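Local coordinates for beta-agarase D (PDB 4ASM), which cleaves the beta-1,4-linkages of agarose at random with retention of anomeric configuration, here as the family GH16 catalytic domain of a secreted bacterial enzyme, at residues E72-P76 and T77-Q81; S104-G107 and S108-P112; P170-D173 and N174-S177; Y235-G239 and Q240-I244; V325-S329 and W330-A334. All coordinates share one frame; numbering follows the deposited sequence.

Four of the five contacts gather on one side of the GH16 domain, and interaction 5 is their hub. Interaction 1, with its centre about 11 Å away, joins it through Thr77 OG1, 2.8 Å from Asp327 N. Interaction 2, about 12 Å away between centres, meets it where Ser108 OG lies 2.7 Å from Glu333 OE2, and Phe105 also packs against Gly75 of interaction 1. Interaction 3, centred about 14 Å from interaction 5, touches it through Asn176 and Gln331. Glu326 of interaction 5 shares an imidazole with Glu160, probably the nucleophile. Interaction 4 lies across the domain, centred about 26 Å from interaction 5.

Interaction 1. Residues E72-P76 and T77-Q81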
loop_
_atom_site.group_PDB
_atom_site.type_symbol
_atom_site.label_atom_id
_atom_site.label_comp_id
_atom_site.label_asym_id
_atom_site.label_seq_id
_atom_site.Cartn_x
_atom_site.Cartn_y
_atom_site.Cartn_z
ATOM N N GLU A 72 17.240 0.631 1.568
ATOM C CA GLU A 72 17.132 1.258 0.262
ATOM C C GLU A 72 16.054 0.680 -0.634
ATOM O O GLU A 72 15.915 1.095 -1.768
ATOM C CB GLU A 72 18.498 1.349 -0.435
ATOM C CG GLU A 72 19.464 2.356 0.235
ATOM C CD GLU A 72 20.708 2.626 -0.616
ATOM O OE1 GLU A 72 21.389 1.658 -1.001
ATOM O OE2 GLU A 72 20.999 3.820 -0.891
ATOM N N GLY A 73 15.297 -0.278 -0.111
ATOM C CA GLY A 73 14.176 -0.849 -0.862
ATOM C C GLY A 73 14.268 -2.338 -1.123
ATOM O O GLY A 73 15.325 -2.968 -0.953
ATOM N N PRO A 74 13.139 -2.927 -1.519
ATOM C CA PRO A 74 13.049 -4.356 -1.795
ATOM C C PRO A 74 13.626 -4.680 -3.161
ATOM O O PRO A 74 13.789 -3.784 -4.008
ATOM C CB PRO A 74 11.534 -4.596 -1.776
ATOM C CG PRO A 74 10.971 -3.328 -2.308
ATOM C CD PRO A 74 11.847 -2.239 -1.738
ATOM N N GLY A 75 13.897 -5.957 -3.411
ATOM C CA GLY A 75 14.342 -6.355 -4.738
ATOM C C GLY A 75 15.544 -5.553 -5.203
ATOM O O GLY A 75 16.432 -5.239 -4.407
ATOM N N PRO A 76 15.576 -5.217 -6.502
ATOM C CA PRO A 76 16.643 -4.381 -7.018
ATOM C C PRO A 76 16.275 -2.882 -6.959
ATOM O O PRO A 76 16.839 -2.080 -7.711
ATOM C CB PRO A 76 16.766 -4.888 -8.454
ATOM C CG PRO A 76 15.325 -5.114 -8.838
ATOM C CD PRO A 76 14.681 -5.683 -7.586
ATOM N N THR A 77 15.350 -2.500 -6.067
ATOM C CA THR A 77 15.030 -1.079 -5.860
ATOM C C THR A 77 16.152 -0.364 -5.114
ATOM O O THR A 77 16.708 -0.894 -4.156
ATOM C CB THR A 77 13.776 -0.928 -5.010
ATOM O OG1 THR A 77 12.711 -1.669 -5.613
ATOM C CG2 THR A 77 13.342 0.557 -4.860
ATOM N N LYS A 78 16.480 0.846 -5.578
ATOM C CA LYS A 78 17.295 1.771 -4.772
ATOM C C LYS A 78 16.549 3.089 -4.660
ATOM O O LYS A 78 16.464 3.856 -5.625
ATOM C CB LYS A 78 18.686 1.987 -5.351
ATOM C CG LYS A 78 19.571 2.815 -4.371
ATOM C CD LYS A 78 20.668 3.590 -5.069
ATOM C CE LYS A 78 20.121 4.819 -5.806
ATOM N NZ LYS A 78 21.232 5.723 -6.276
ATOM N N TRP A 79 16.008 3.366 -3.479
ATOM C CA TRP A 79 15.329 4.629 -3.283
ATOM C C TRP A 79 16.315 5.792 -3.346
ATOM O O TRP A 79 17.447 5.699 -2.844
ATOM C CB TRP A 79 14.543 4.636 -1.981
ATOM C CG TRP A 79 13.345 3.759 -2.011
ATOM C CD1 TRP A 79 12.457 3.603 -3.041
ATOM C CD2 TRP A 79 12.893 2.933 -0.954
ATOM N NE1 TRP A 79 11.469 2.707 -2.683
ATOM C CE2 TRP A 79 11.712 2.281 -1.402
ATOM C CE3 TRP A 79 13.362 2.681 0.343
ATOM C CZ2 TRP A 79 11.010 1.386 -0.598
ATOM C CZ3 TRP A 79 12.658 1.807 1.140
ATOM C CH2 TRP A 79 11.491 1.172 0.672
ATOM N N MET A 80 15.887 6.860 -4.008
ATOM C CA MET A 80 16.746 7.999 -4.297
ATOM C C MET A 80 16.039 9.308 -3.967
ATOM O O MET A 80 14.889 9.541 -4.368
ATOM C CB MET A 80 17.176 7.990 -5.764
ATOM C CG MET A 80 18.433 8.818 -5.996
ATOM S SD MET A 80 19.006 8.664 -7.660
ATOM C CE MET A 80 20.271 9.895 -7.629
ATOM N N GLN A 81 16.737 10.175 -3.239
ATOM C CA GLN A 81 16.151 11.429 -2.785
ATOM C C GLN A 81 15.615 12.258 -3.941
ATOM O O GLN A 81 14.548 12.870 -3.821
ATOM C CB GLN A 81 17.165 12.250 -1.980
ATOM C CG GLN A 81 17.143 11.996 -0.462
ATOM C CD GLN A 81 17.475 10.551 -0.086
ATOM O OE1 GLN A 81 18.641 10.165 -0.023
ATOM N NE2 GLN A 81 16.434 9.741 0.143
#
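The chain doubles back through a type II' beta turn from Pro74 to Thr77, closed by Thr77 N bonding to Pro74 O at 2.9 Å, and a second backbone bond, Trp79 N to Glu72 O at 2.8 Å, ties Glu72 to strand 77-79. Thr77 suits the turn's end because its OG1 also sits 2.9 Å from Pro74 O, while the same hydroxyl is hydrogen-bonded with Asp327 N. The indole of Trp79 packs its face against Gly73, whose CA stands over the six-membered ring, 3.6 Å from the centroid and only 9° off the normal, a CH-pi contact. CG of Trp79 is anti to its own carbonyl carbon (chi1 -71°), which swings the ring against Gly73. Gly73 must be glycine: its backbone angles exclude a CB, which would also run into Thr77 CG2. Pro74 CD reaches Trp79 CZ2 at 3.9 Å, the two side chains crossing nearly at right angles, and Trp79 NE1 is satisfied by Val325 O. With a leucine in place of Trp79, Gly73 would probably lose the flat surface it packs on and Val325 O its indole donor. Outside, Glu72 and Lys78 run alongside each other, but OE2 and NZ stay 5.7 Å apart, so any attraction is probably modest. The loop is shaped mainly by backbone bonds and the Trp79 ring face, beside the probable substrate-binding residues Met80 and Gln81.

Interaction 2. Residues S104-G107 and S108-P112; sequences SFTG and SNNTP
A beta hairpin at the domain surface joins strand 102-106 to strand 112-125, and its tip carries Asn109, Asn110 and Thr111, which probably bind substrate, as in related enzymes. Thr106 and Pro112 form an antiparallel non-hydrogen-bonded pair, the last before the loop. From there Gly107 N bonds to Thr111 O at 2.9 Å, nearly straight at 165°. A type I beta turn from Gly107 to Asn110 then reverses the chain, closed by Asn110 N on Gly107 O at 3.0 Å; this donor comes in from above the carbonyl plane. Pro112 has no N-H to give, which suits a non-hydrogen-bonded position, and its CA instead makes a CA-H...O contact with Phe105 O. Phe105 turns away from the tip to pack on Ser329 and Ala332 of helix 329-333, while Ser108 OG bonds to Glu333. On the exposed side Thr106 and Asn110 lie alongside each other. The methyl CG2 of Thr106, anti to the backbone N, rests 3.8 Å from Asn110 CA.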
loop_
_atom_site.group_PDB
_atom_site.type_symbol
_atom_site.label_atom_id
_atom_site.label_comp_id
_atom_site.label_asym_id
_atom_site.label_seq_id
_atom_site.Cartn_x
_atom_site.Cartn_y
_atom_site.Cartn_z
ATOM N N SER A 104 21.703 -6.795 -6.249
ATOM C CA SER A 104 21.503 -8.155 -5.772
ATOM C C SER A 104 20.477 -8.177 -4.640
ATOM O O SER A 104 20.396 -7.254 -3.809
ATOM C CB SER A 104 22.842 -8.719 -5.291
ATOM O OG SER A 104 22.660 -9.938 -4.603
ATOM N N PHE A 105 19.684 -9.245 -4.609
ATOM C CA PHE A 105 18.711 -9.477 -3.563
ATOM C C PHE A 105 18.482 -10.984 -3.464
ATOM O O PHE A 105 18.835 -11.740 -4.378
ATOM C CB PHE A 105 17.382 -8.753 -3.855
ATOM C CG PHE A 105 16.763 -9.133 -5.194
ATOM C CD1 PHE A 105 17.158 -8.512 -6.367
ATOM C CD2 PHE A 105 15.760 -10.091 -5.255
ATOM C CE1 PHE A 105 16.586 -8.879 -7.597
ATOM C CE2 PHE A 105 15.190 -10.452 -6.476
ATOM C CZ PHE A 105 15.594 -9.848 -7.643
ATOM N N THR A 106 17.886 -11.400 -2.358
ATOM C CA THR A 106 17.627 -12.817 -2.122
ATOM C C THR A 106 16.399 -13.250 -2.926
ATOM O O THR A 106 15.294 -12.705 -2.752
ATOM C CB THR A 106 17.459 -13.094 -0.635
ATOM O OG1 THR A 106 18.671 -12.681 0.013
ATOM C CG2 THR A 106 17.241 -14.583 -0.393
ATOM N N GLY A 107 16.620 -14.212 -3.816
ATOM C CA GLY A 107 15.554 -14.751 -4.650
ATOM C C GLY A 107 14.765 -15.871 -3.988
ATOM O O GLY A 107 14.979 -16.210 -2.809
ATOM N N SER A 108 13.856 -16.460 -4.756
ATOM C CA SER A 108 12.937 -17.470 -4.240
ATOM C C SER A 108 13.624 -18.782 -3.863
ATOM O O SER A 108 13.002 -19.632 -3.218
ATOM C CB SER A 108 11.840 -17.741 -5.275
ATOM O OG SER A 108 12.411 -18.346 -6.412
ATOM N N ASN A 109 14.888 -18.949 -4.240
ATOM C CA ASN A 109 15.633 -20.138 -3.830
ATOM C C ASN A 109 16.537 -19.871 -2.649
ATOM O O ASN A 109 17.450 -20.653 -2.371
ATOM C CB ASN A 109 16.417 -20.746 -4.978
ATOM C CG ASN A 109 15.873 -22.086 -5.361
ATOM O OD1 ASN A 109 14.798 -22.184 -5.962
ATOM N ND2 ASN A 109 16.580 -23.148 -4.962
ATOM N N ASN A 110 16.288 -18.752 -1.975
ATOM C CA ASN A 110 17.033 -18.395 -0.767
ATOM C C ASN A 110 18.519 -18.240 -1.071
ATOM O O ASN A 110 19.390 -18.650 -0.285
ATOM C CB ASN A 110 16.804 -19.460 0.312
ATOM C CG ASN A 110 16.810 -18.889 1.712
ATOM O OD1 ASN A 110 16.603 -17.692 1.919
ATOM N ND2 ASN A 110 17.043 -19.766 2.703
ATOM N N THR A 111 18.802 -17.677 -2.242
ATOM C CA THR A 111 20.161 -17.432 -2.712
ATOM C C THR A 111 20.155 -16.089 -3.472
ATOM O O THR A 111 19.104 -15.709 -3.984
ATOM C CB THR A 111 20.675 -18.615 -3.562
ATOM O OG1 THR A 111 22.100 -18.522 -3.694
ATOM C CG2 THR A 111 19.993 -18.702 -4.936
ATOM N N PRO A 112 21.355 -15.481 -3.694
ATOM C CA PRO A 112 21.364 -14.147 -4.270
ATOM C C PRO A 112 21.083 -14.203 -5.741
ATOM O O PRO A 112 21.523 -15.117 -6.448
ATOM C CB PRO A 112 22.811 -13.683 -4.063
ATOM C CG PRO A 112 23.604 -14.932 -4.167
ATOM C CD PRO A 112 22.738 -15.985 -3.514
#

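Interaction 3. Residues P170-D173 and N174-S177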
loop_
_atom_site.group_PDB
_atom_site.type_symbol
_atom_site.label_atom_id
_atom_site.label_comp_id
_atom_site.label_asym_id
_atom_site.label_seq_id
_atom_site.Cartn_x
_atom_site.Cartn_y
_atom_site.Cartn_z
ATOM N N PRO A 170 0.354 -3.437 -17.771
ATOM C CA PRO A 170 0.546 -4.806 -18.220
ATOM C C PRO A 170 1.907 -5.079 -18.834
ATOM O O PRO A 170 2.252 -6.228 -19.030
ATOM C CB PRO A 170 -0.557 -4.999 -19.277
ATOM C CG PRO A 170 -0.832 -3.638 -19.791
ATOM C CD PRO A 170 -0.637 -2.714 -18.588
ATOM N N GLY A 171 2.673 -4.043 -19.139
ATOM C CA GLY A 171 3.909 -4.214 -19.904
ATOM C C GLY A 171 3.653 -4.088 -21.395
ATOM O O GLY A 171 2.571 -4.400 -21.872
ATOM N N ASN A 172 4.666 -3.636 -22.119
ATOM C CA ASN A 172 4.546 -3.511 -23.570
ATOM C C ASN A 172 4.361 -4.854 -24.266
ATOM O O ASN A 172 3.839 -4.885 -25.379
ATOM C CB ASN A 172 5.705 -2.699 -24.153
ATOM C CG ASN A 172 7.068 -3.366 -23.966
ATOM O OD1 ASN A 172 7.193 -4.471 -23.435
ATOM N ND2 ASN A 172 8.104 -2.679 -24.421
ATOM N N ASP A 173 4.728 -5.952 -23.598
ATOM C CA ASP A 173 4.500 -7.314 -24.114
ATOM C C ASP A 173 3.429 -8.065 -23.311
ATOM O O ASP A 173 3.281 -9.281 -23.454
ATOM C CB ASP A 173 5.813 -8.113 -24.129
ATOM C CG ASP A 173 6.449 -8.242 -22.743
ATOM O OD1 ASP A 173 5.789 -7.840 -21.760
ATOM O OD2 ASP A 173 7.605 -8.716 -22.650
ATOM N N ASN A 174 2.705 -7.352 -22.439
ATOM C CA ASN A 174 1.641 -7.945 -21.620
ATOM C C ASN A 174 2.077 -8.981 -20.583
ATOM O O ASN A 174 1.236 -9.680 -20.039
ATOM C CB ASN A 174 0.485 -8.510 -22.477
ATOM C CG ASN A 174 -0.458 -7.442 -22.920
ATOM O OD1 ASN A 174 -0.986 -6.700 -22.097
ATOM N ND2 ASN A 174 -0.672 -7.337 -24.221
ATOM N N ARG A 175 3.368 -9.014 -20.262
ATOM C CA ARG A 175 3.872 -10.014 -19.302
ATOM C C ARG A 175 3.301 -9.855 -17.879
ATOM O O ARG A 175 3.329 -10.784 -17.079
ATOM C CB ARG A 175 5.395 -9.986 -19.274
ATOM C CG ARG A 175 5.990 -8.759 -18.629
ATOM C CD ARG A 175 7.476 -8.736 -18.947
ATOM N NE ARG A 175 8.097 -7.527 -18.437
ATOM C CZ ARG A 175 7.942 -6.314 -18.956
ATOM N NH1 ARG A 175 7.165 -6.125 -20.061
ATOM N NH2 ARG A 175 8.553 -5.284 -18.387
ATOM N N ASN A 176 2.811 -8.655 -17.578
ATOM C CA ASN A 176 2.191 -8.336 -16.286
ATOM C C ASN A 176 0.663 -8.151 -16.374
ATOM O O ASN A 176 0.051 -7.608 -15.469
ATOM C CB ASN A 176 2.836 -7.058 -15.729
ATOM C CG ASN A 176 2.544 -6.847 -14.256
ATOM O OD1 ASN A 176 2.778 -7.728 -13.435
ATOM N ND2 ASN A 176 2.051 -5.655 -13.910
ATOM N N SER A 177 0.052 -8.567 -17.476
ATOM C CA SER A 177 -1.405 -8.504 -17.655
ATOM C C SER A 177 -2.252 -9.105 -16.522
ATOM O O SER A 177 -3.337 -8.599 -16.235
ATOM C CB SER A 177 -1.814 -9.077 -19.023
ATOM O OG SER A 177 -1.644 -10.484 -19.081
HETATM O O HOH W 1 1.093 -9.570 -25.373
#
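Pro170, Asn174 and Asp173 carry most of this contact, with Arg175 gripping the last of them. The proline ring lies beside Asn174, both side chains pointing the same way, and Asn174 OD1 merely rests against Pro170 CB at 3.3 Å. The polar link of that amide is ND2, which gives a hydrogen bond to a water that in turn donates to Asp173 O. Asp173 OD1 accepts twice, from Arg175 NH1 at 2.8 Å in a salt bridge and from Arg175 N at 3.1 Å. The two donors reach it from opposite faces of the carboxylate, whereas OD1 itself lies in the guanidinium plane, the two planes being turned 76° apart. With CG set between N and the carbonyl carbon (chi1 59°), Asp173 brings OD1 forward to the N-H of Arg175, two residues on, as in an Asx turn. Two consecutive type I beta turns make up the loop, Gly171 to Asn174 and Asn174 to Ser177, in the connection from strand 159-166 to helix 177-180. Asn174 N closes the first on Gly171 O at 3.0 Å, and Asn176 N reaches back to Pro170 O at 2.9 Å. Gly171 has backbone angles that call for glycine, and a CB would strike Arg175 NH1. Beyond the loop, Arg175 NH2 forms a salt bridge with Glu342, and NE bonds to Tyr335 O. A methionine in place of Arg175 would probably leave the carboxylates of Asp173 and Glu342 without their shared cation.

Interaction 4. Residues Y235-G239 and Q240-I244; sequences YFVDG and QMVRI
Phe236 and Met241 lie alongside each other on one face of the hairpin: Met241 CE touches the ring at CE2, 3.5 Å away, while CG makes an off-centre CH-pi contact. SD stands 5.0 Å from the ring centroid, 43° off the normal, an oblique Met-aromatic contact. The bend at chi3 (-55°) carries the methyl back to the ring, a fit that a flexible thioether makes easily. Tyr235, Val237, Gln240 and Arg243 lie on the other face. The Tyr235 ring has Arg243 O at its edge, in plane, and CD1 lies 4.0 Å from Arg243 CB; its hydroxyl is bonded to Ser186 O, and the guanidinium of Arg243 pairs with Asp203. Val242 CG2 lies 4.0 Å from Val237 CG2 and 4.1 Å from Tyr235 CB. The backbone is firmly paired, Val242 N to Tyr235 O at 2.8 Å and Tyr235 N to Arg243 O at 2.8 Å, with two further bonds between Val237 and Gln240. A water donates both to Val237 O and to Gln240 OE1. Asp238 and Gly239 form the corner with positive phi, and Gly239's backbone angles require glycine. Together these make a beta hairpin, closed by a type I' turn and carrying a classic beta bulge where Val242 and Arg243 both face Tyr235.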
loop_
_atom_site.group_PDB
_atom_site.type_symbol
_atom_site.label_atom_id
_atom_site.label_comp_id
_atom_site.label_asym_id
_atom_site.label_seq_id
_atom_site.Cartn_x
_atom_site.Cartn_y
_atom_site.Cartn_z
ATOM N N TYR A 235 -11.736 -0.568 2.898
ATOM C CA TYR A 235 -11.077 -0.032 1.705
ATOM C C TYR A 235 -12.091 0.570 0.752
ATOM O O TYR A 235 -13.212 0.069 0.647
ATOM C CB TYR A 235 -10.293 -1.136 0.973
ATOM C CG TYR A 235 -9.128 -1.668 1.749
ATOM C CD1 TYR A 235 -9.303 -2.631 2.735
ATOM C CD2 TYR A 235 -7.845 -1.182 1.512
ATOM C CE1 TYR A 235 -8.216 -3.099 3.466
ATOM C CE2 TYR A 235 -6.756 -1.664 2.213
ATOM C CZ TYR A 235 -6.952 -2.607 3.200
ATOM O OH TYR A 235 -5.880 -3.068 3.937
ATOM N N PHE A 236 -11.685 1.643 0.075
ATOM C CA PHE A 236 -12.567 2.420 -0.811
ATOM C C PHE A 236 -11.831 2.746 -2.091
ATOM O O PHE A 236 -10.657 3.128 -2.054
ATOM C CB PHE A 236 -12.967 3.740 -0.134
ATOM C CG PHE A 236 -13.664 3.550 1.174
ATOM C CD1 PHE A 236 -12.926 3.297 2.334
ATOM C CD2 PHE A 236 -15.047 3.599 1.263
ATOM C CE1 PHE A 236 -13.556 3.082 3.562
ATOM C CE2 PHE A 236 -15.685 3.383 2.502
ATOM C CZ PHE A 236 -14.932 3.140 3.642
ATOM N N VAL A 237 -12.521 2.586 -3.226
ATOM C CA VAL A 237 -11.996 2.960 -4.538
ATOM C C VAL A 237 -13.065 3.778 -5.230
ATOM O O VAL A 237 -14.225 3.341 -5.355
ATOM C CB VAL A 237 -11.633 1.730 -5.398
ATOM C CG1 VAL A 237 -11.134 2.185 -6.783
ATOM C CG2 VAL A 237 -10.549 0.926 -4.711
ATOM N N ASP A 238 -12.670 4.972 -5.652
ATOM C CA ASP A 238 -13.574 5.903 -6.332
ATOM C C ASP A 238 -14.886 6.127 -5.561
ATOM O O ASP A 238 -15.992 6.159 -6.136
ATOM C CB ASP A 238 -13.811 5.438 -7.771
ATOM C CG ASP A 238 -12.585 5.606 -8.643
ATOM O OD1 ASP A 238 -11.687 6.387 -8.281
ATOM O OD2 ASP A 238 -12.503 4.931 -9.694
ATOM N N GLY A 239 -14.761 6.264 -4.247
ATOM C CA GLY A 239 -15.903 6.570 -3.406
ATOM C C GLY A 239 -16.775 5.399 -2.978
ATOM O O GLY A 239 -17.755 5.580 -2.267
ATOM N N GLN A 240 -16.429 4.198 -3.432
ATOM C CA GLN A 240 -17.226 3.003 -3.155
ATOM C C GLN A 240 -16.463 2.129 -2.174
ATOM O O GLN A 240 -15.286 1.881 -2.379
ATOM C CB GLN A 240 -17.454 2.237 -4.461
ATOM C CG GLN A 240 -18.291 0.973 -4.319
ATOM C CD GLN A 240 -18.284 0.130 -5.590
ATOM O OE1 GLN A 240 -17.230 -0.209 -6.159
ATOM N NE2 GLN A 240 -19.476 -0.239 -6.023
ATOM N N MET A 241 -17.120 1.669 -1.113
ATOM C CA MET A 241 -16.496 0.705 -0.222
ATOM C C MET A 241 -16.329 -0.612 -0.982
ATOM O O MET A 241 -17.296 -1.107 -1.577
ATOM C CB MET A 241 -17.307 0.486 1.054
ATOM C CG MET A 241 -16.472 -0.215 2.091
ATOM S SD MET A 241 -17.311 -0.520 3.635
ATOM C CE MET A 241 -17.852 1.097 4.082
ATOM N N VAL A 242 -15.117 -1.170 -0.977
ATOM C CA VAL A 242 -14.862 -2.393 -1.755
ATOM C C VAL A 242 -14.390 -3.592 -0.931
ATOM O O VAL A 242 -14.397 -4.714 -1.423
ATOM C CB VAL A 242 -13.869 -2.149 -2.915
ATOM C CG1 VAL A 242 -14.472 -1.189 -3.948
ATOM C CG2 VAL A 242 -12.508 -1.631 -2.402
ATOM N N ARG A 243 -13.964 -3.361 0.308
ATOM C CA ARG A 243 -13.462 -4.452 1.141
ATOM C C ARG A 243 -13.476 -4.077 2.619
ATOM O O ARG A 243 -13.232 -2.928 2.971
ATOM C CB ARG A 243 -12.028 -4.832 0.743
ATOM C CG ARG A 243 -11.515 -6.089 1.465
ATOM C CD ARG A 243 -10.411 -6.705 0.680
ATOM N NE ARG A 243 -9.490 -7.531 1.462
ATOM C CZ ARG A 243 -9.395 -8.859 1.384
ATOM N NH1 ARG A 243 -10.205 -9.568 0.602
ATOM N NH2 ARG A 243 -8.453 -9.495 2.076
ATOM N N ILE A 244 -13.780 -5.050 3.475
ATOM C CA ILE A 244 -13.637 -4.889 4.916
ATOM C C ILE A 244 -12.864 -6.091 5.444
ATOM O O ILE A 244 -13.169 -7.240 5.071
ATOM C CB ILE A 244 -14.994 -4.830 5.658
ATOM C CG1 ILE A 244 -15.916 -3.769 5.056
ATOM C CG2 ILE A 244 -14.776 -4.521 7.155
ATOM C CD1 ILE A 244 -17.278 -3.735 5.689
HETATM O O HOH W 2 -15.021 1.267 -7.117
#

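Interaction 5. Residues V325-S329 and W330-A334; sequences VEDQS and WQAEA. With IMD (imidazole), chain C.
Helix 329-333 starts two residues after strand 320-326, with Gln328 at the N-cap position, and its first turn is the tight part of the contact. Ala332 N bonds to Gln328 O at 2.9 Å and Glu333 N to Ser329 O at 2.8 Å, both approaching almost end-on to the carbonyls. A small residue suits position 332: Ala332 CB fits 3.5 Å from Asp327 OD1, whose carboxylate is fixed by Thr118 and Ser337. The looser part lies toward the substrate cleft, where Gln328 and Trp330 run alongside each other in carbon contact, Gln328 CB 3.7 Å from Trp330 CD1, and the indole meets Tyr167 and Phe179 edge-to-face near a bound di(hydroxyethyl)ether. Glu326, probably a substrate-binding residue, is by contrast buried and reaches the cleft through an extended chain. Its OE2, held by Asn324 ND2, accepts a nearly straight 167° hydrogen bond from N3 of an imidazole, probably from the crystallisation liquor, 2.8 Å from that oxygen.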
loop_
_atom_site.group_PDB
_atom_site.type_symbol
_atom_site.label_atom_id
_atom_site.label_comp_id
_atom_site.label_asym_id
_atom_site.label_seq_id
_atom_site.Cartn_x
_atom_site.Cartn_y
_atom_site.Cartn_z
ATOM N N VAL A 325 7.509 4.187 -4.995
ATOM C CA VAL A 325 7.487 3.239 -6.088
ATOM C C VAL A 325 8.490 2.135 -5.716
ATOM O O VAL A 325 9.528 2.419 -5.122
ATOM C CB VAL A 325 7.870 3.949 -7.407
ATOM C CG1 VAL A 325 8.315 2.955 -8.506
ATOM C CG2 VAL A 325 6.692 4.845 -7.852
ATOM N N GLU A 326 8.175 0.883 -6.067
ATOM C CA GLU A 326 9.052 -0.258 -5.762
ATOM C C GLU A 326 9.157 -1.228 -6.911
ATOM O O GLU A 326 8.164 -1.521 -7.577
ATOM C CB GLU A 326 8.549 -1.037 -4.539
ATOM C CG GLU A 326 8.643 -0.241 -3.253
ATOM C CD GLU A 326 8.046 -0.978 -2.063
ATOM O OE1 GLU A 326 7.686 -2.177 -2.192
ATOM O OE2 GLU A 326 7.957 -0.353 -0.979
ATOM N N ASP A 327 10.369 -1.744 -7.100
ATOM C CA ASP A 327 10.645 -2.916 -7.918
ATOM C C ASP A 327 10.831 -4.080 -6.941
ATOM O O ASP A 327 11.911 -4.282 -6.387
ATOM C CB ASP A 327 11.923 -2.658 -8.734
ATOM C CG ASP A 327 12.110 -3.638 -9.877
ATOM O OD1 ASP A 327 11.475 -4.707 -9.856
ATOM O OD2 ASP A 327 12.917 -3.346 -10.787
ATOM N N GLN A 328 9.760 -4.826 -6.695
ATOM C CA GLN A 328 9.791 -5.872 -5.651
ATOM C C GLN A 328 10.490 -7.138 -6.120
ATOM O O GLN A 328 10.521 -7.441 -7.319
ATOM C CB GLN A 328 8.377 -6.145 -5.132
ATOM C CG GLN A 328 7.771 -4.867 -4.534
ATOM C CD GLN A 328 6.343 -5.014 -4.043
ATOM O OE1 GLN A 328 5.804 -4.126 -3.354
ATOM N NE2 GLN A 328 5.712 -6.094 -4.415
ATOM N N SER A 329 11.041 -7.903 -5.176
ATOM C CA SER A 329 11.815 -9.080 -5.522
ATOM C C SER A 329 11.076 -10.061 -6.410
ATOM O O SER A 329 11.641 -10.542 -7.386
ATOM C CB SER A 329 12.295 -9.803 -4.260
ATOM O OG SER A 329 13.070 -8.943 -3.454
ATOM N N TRP A 330 9.822 -10.365 -6.072
ATOM C CA TRP A 330 9.065 -11.374 -6.843
ATOM C C TRP A 330 8.840 -10.934 -8.298
ATOM O O TRP A 330 8.964 -11.742 -9.240
ATOM C CB TRP A 330 7.738 -11.740 -6.130
ATOM C CG TRP A 330 6.691 -10.638 -6.148
ATOM C CD1 TRP A 330 6.754 -9.434 -5.524
ATOM C CD2 TRP A 330 5.452 -10.656 -6.863
ATOM N NE1 TRP A 330 5.614 -8.699 -5.779
ATOM C CE2 TRP A 330 4.800 -9.428 -6.608
ATOM C CE3 TRP A 330 4.827 -11.603 -7.699
ATOM C CZ2 TRP A 330 3.554 -9.114 -7.158
ATOM C CZ3 TRP A 330 3.591 -11.291 -8.239
ATOM C CH2 TRP A 330 2.971 -10.049 -7.975
ATOM N N GLN A 331 8.531 -9.652 -8.487
ATOM C CA GLN A 331 8.353 -9.123 -9.827
ATOM C C GLN A 331 9.672 -9.155 -10.591
ATOM O O GLN A 331 9.710 -9.569 -11.751
ATOM C CB GLN A 331 7.810 -7.684 -9.753
ATOM C CG GLN A 331 6.336 -7.553 -9.340
ATOM C CD GLN A 331 5.365 -7.932 -10.468
ATOM O OE1 GLN A 331 4.745 -7.065 -11.123
ATOM N NE2 GLN A 331 5.225 -9.209 -10.679
ATOM N N ALA A 332 10.752 -8.711 -9.949
ATOM C CA ALA A 332 12.056 -8.622 -10.600
ATOM C C ALA A 332 12.595 -9.999 -10.978
ATOM O O ALA A 332 13.132 -10.181 -12.081
ATOM C CB ALA A 332 13.030 -7.864 -9.712
ATOM N N GLU A 333 12.450 -10.968 -10.069
ATOM C CA GLU A 333 12.932 -12.321 -10.354
ATOM C C GLU A 333 12.238 -12.889 -11.599
ATOM O O GLU A 333 12.880 -13.558 -12.426
ATOM C CB GLU A 333 12.712 -13.226 -9.149
ATOM C CG GLU A 333 13.168 -14.675 -9.398
ATOM C CD GLU A 333 13.221 -15.540 -8.153
ATOM O OE1 GLU A 333 13.112 -15.009 -7.035
ATOM O OE2 GLU A 333 13.393 -16.767 -8.314
ATOM N N ALA A 334 10.937 -12.603 -11.711
ATOM C CA ALA A 334 10.106 -13.096 -12.807
ATOM C C ALA A 334 10.270 -12.273 -14.092
ATOM O O ALA A 334 9.625 -12.582 -15.104
ATOM C CB ALA A 334 8.634 -13.096 -12.379
HETATM N N1 IMD C . 4.210 -2.284 1.401
HETATM C C2 IMD C . 5.424 -1.746 1.197
HETATM N N3 IMD C . 5.596 -1.574 -0.130
HETATM C C4 IMD C . 4.484 -1.996 -0.776
HETATM C C5 IMD C . 3.607 -2.444 0.203
#